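Local coordinates for protein similar to yteR (Bacilus subtilis) (Clostridium acetobutylicum, PDB 4WU0) that probably hydrolyses unsaturated rhamnogalacturonan fragments released from pectin, as a glycoside hydrolase of family 105 resembling YteR, at residues D154-F159 with K218-R223. Residues are numbered along the deposited sequence; the frame is centred on the assembly and turned at random.
Sequences DITHQF and KNHKDR
The hydroxyl of T156 donates a hydrogen bond to the carboxylate of D222: OG1 lies 2.6 Å from OD2, which accepts through its anti lone pair, the one turned away from OD1. The T156 chi1 of 57° sets OG1 between its own backbone N and carbonyl carbon, where it is also hydrogen-bonded to F152 O one helical turn earlier; its single hydrogen must be shared between these two acceptors. Threonine suits the place because OG1 stays near its own helix backbone while its methyl packs on H220. Aspartate suits the other side: the backbone sets D222 CB 3.6 Å from T156 CB, and the short chain then puts the carboxylate at the hydroxyl.

H220 completes the contact. With CG anti to the backbone N (chi1 -168°), its imidazole lies beside T156, CE1 coming to 3.4 Å from OG1 obliquely and to 3.8 Å from the methyl CG2. Histidine suits the position because its two ring nitrogens can play different parts. ND1 accepts the backbone N-H of D222 at 3.1 Å, tilted 34° from the ring plane, a capping bond just ahead of helix 223-240. NE2, probably protonated, bonds to D153 OD1, a second tie to the same helix. The type I turn from H220 to R223 thus presents H220 and D222 together to T156.

The contact seats the loop between helices 199-215 and 223-240 on the first turns of helix 152-166, whose I155 and F159 pack against helices 129-146 and 199-215 in the (alpha/alpha)6 barrel expected of this six-hairpin clan.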
loop_
_atom_site.group_PDB
_atom_site.type_symbol
_atom_site.label_atom_id
_atom_site.label_comp_id
_atom_site.label_asym_id
_atom_site.label_seq_id
_atom_site.Cartn_x
_atom_site.Cartn_y
_atom_site.Cartn_z
ATOM N N ASP A 154 4.382 17.501 8.788
ATOM C CA ASP A 154 4.284 16.351 9.686
ATOM C C ASP A 154 4.417 15.084 8.859
ATOM O O ASP A 154 5.251 14.224 9.148
ATOM C CB ASP A 154 2.930 16.422 10.403
ATOM C CG ASP A 154 2.672 15.261 11.353
ATOM O OD1 ASP A 154 3.482 14.311 11.448
ATOM O OD2 ASP A 154 1.614 15.310 12.003
ATOM N N ILE A 155 3.612 15.001 7.808
ATOM C CA ILE A 155 3.590 13.852 6.922
ATOM C C ILE A 155 4.958 13.590 6.303
ATOM O O ILE A 155 5.454 12.451 6.333
ATOM C CB ILE A 155 2.528 14.067 5.838
ATOM C CG1 ILE A 155 1.136 14.003 6.483
ATOM C CG2 ILE A 155 2.658 13.052 4.689
ATOM C CD1 ILE A 155 0.095 14.836 5.768
ATOM N N THR A 156 5.580 14.611 5.732
ATOM C CA THR A 156 6.862 14.382 5.077
ATOM C C THR A 156 7.933 13.961 6.083
ATOM O O THR A 156 8.757 13.101 5.803
ATOM C CB THR A 156 7.332 15.599 4.255
ATOM O OG1 THR A 156 7.422 16.762 5.076
ATOM C CG2 THR A 156 6.356 15.864 3.128
ATOM N N HIS A 157 7.922 14.570 7.258
ATOM C CA HIS A 157 8.856 14.189 8.325
ATOM C C HIS A 157 8.730 12.699 8.644
ATOM O O HIS A 157 9.736 12.007 8.886
ATOM C CB HIS A 157 8.553 15.021 9.571
ATOM C CG HIS A 157 9.436 14.722 10.741
ATOM N ND1 HIS A 157 10.745 15.152 10.823
ATOM C CD2 HIS A 157 9.192 14.041 11.885
ATOM C CE1 HIS A 157 11.263 14.761 11.973
ATOM N NE2 HIS A 157 10.342 14.080 12.633
ATOM N N GLN A 158 7.510 12.173 8.619
ATOM C CA GLN A 158 7.331 10.749 8.907
ATOM C C GLN A 158 7.993 9.865 7.857
ATOM O O GLN A 158 8.620 8.862 8.191
ATOM C CB GLN A 158 5.860 10.407 9.052
ATOM C CG GLN A 158 5.253 11.176 10.221
ATOM C CD GLN A 158 4.060 10.503 10.811
ATOM O OE1 GLN A 158 4.055 9.282 11.020
ATOM N NE2 GLN A 158 3.023 11.294 11.088
ATOM N N PHE A 159 7.890 10.241 6.588
ATOM C CA PHE A 159 8.598 9.510 5.543
ATOM C C PHE A 159 10.102 9.571 5.701
ATOM O O PHE A 159 10.789 8.573 5.488
ATOM C CB PHE A 159 8.234 10.043 4.152
ATOM C CG PHE A 159 6.920 9.533 3.654
ATOM C CD1 PHE A 159 6.853 8.340 2.981
ATOM C CD2 PHE A 159 5.747 10.225 3.907
ATOM C CE1 PHE A 159 5.647 7.841 2.532
ATOM C CE2 PHE A 159 4.529 9.740 3.465
ATOM C CZ PHE A 159 4.476 8.547 2.776
ATOM N N LYS A 218 3.999 21.918 -4.907
ATOM C CA LYS A 218 5.204 21.822 -5.733
ATOM C C LYS A 218 6.431 22.446 -5.091
ATOM O O LYS A 218 7.556 22.015 -5.347
ATOM C CB LYS A 218 4.969 22.458 -7.106
ATOM C CG LYS A 218 4.382 21.492 -8.121
ATOM C CD LYS A 218 3.029 20.976 -7.667
ATOM C CE LYS A 218 2.505 19.846 -8.539
ATOM N NZ LYS A 218 1.062 19.582 -8.240
ATOM N N ASN A 219 6.211 23.453 -4.254
ATOM C CA ASN A 219 7.310 24.115 -3.567
ATOM C C ASN A 219 7.546 23.607 -2.153
ATOM O O ASN A 219 8.253 24.255 -1.382
ATOM C CB ASN A 219 7.109 25.629 -3.551
ATOM C CG ASN A 219 5.920 26.071 -2.708
ATOM O OD1 ASN A 219 5.274 25.260 -2.025
ATOM N ND2 ASN A 219 5.620 27.363 -2.762
ATOM N N HIS A 220 6.966 22.465 -1.798
ATOM C CA HIS A 220 7.126 21.993 -0.434
ATOM C C HIS A 220 8.594 21.708 -0.124
ATOM O O HIS A 220 9.298 21.122 -0.933
ATOM C CB HIS A 220 6.271 20.770 -0.141
ATOM C CG HIS A 220 6.198 20.455 1.317
ATOM N ND1 HIS A 220 7.123 19.656 1.946
ATOM C CD2 HIS A 220 5.364 20.904 2.285
ATOM C CE1 HIS A 220 6.854 19.608 3.238
ATOM N NE2 HIS A 220 5.798 20.369 3.472
ATOM N N LYS A 221 9.045 22.113 1.061
ATOM C CA LYS A 221 10.461 22.031 1.402
ATOM C C LYS A 221 11.026 20.601 1.388
ATOM O O LYS A 221 12.234 20.423 1.189
ATOM C CB LYS A 221 10.722 22.659 2.773
ATOM C CG LYS A 221 10.031 21.926 3.899
ATOM C CD LYS A 221 10.240 22.653 5.203
ATOM C CE LYS A 221 9.554 21.945 6.334
ATOM N NZ LYS A 221 9.917 22.607 7.602
ATOM N N ASP A 222 10.167 19.604 1.605
ATOM C CA ASP A 222 10.616 18.196 1.660
ATOM C C ASP A 222 10.265 17.398 0.407
ATOM O O ASP A 222 10.517 16.201 0.355
ATOM C CB ASP A 222 10.040 17.457 2.880
ATOM C CG ASP A 222 10.512 18.042 4.192
ATOM O OD1 ASP A 222 11.649 18.563 4.258
ATOM O OD2 ASP A 222 9.744 17.985 5.169
ATOM N N ARG A 223 9.695 18.052 -0.602
ATOM C CA ARG A 223 9.290 17.347 -1.814
ATOM C C ARG A 223 10.463 16.672 -2.530
ATOM O O ARG A 223 10.371 15.498 -2.883
ATOM C CB ARG A 223 8.559 18.294 -2.747
ATOM C CG ARG A 223 7.878 17.618 -3.924
ATOM C CD ARG A 223 7.030 18.632 -4.680
ATOM N NE ARG A 223 6.402 18.047 -5.863
ATOM C CZ ARG A 223 6.982 17.999 -7.064
ATOM N NH1 ARG A 223 8.200 18.498 -7.250
ATOM N NH2 ARG A 223 6.341 17.457 -8.085
#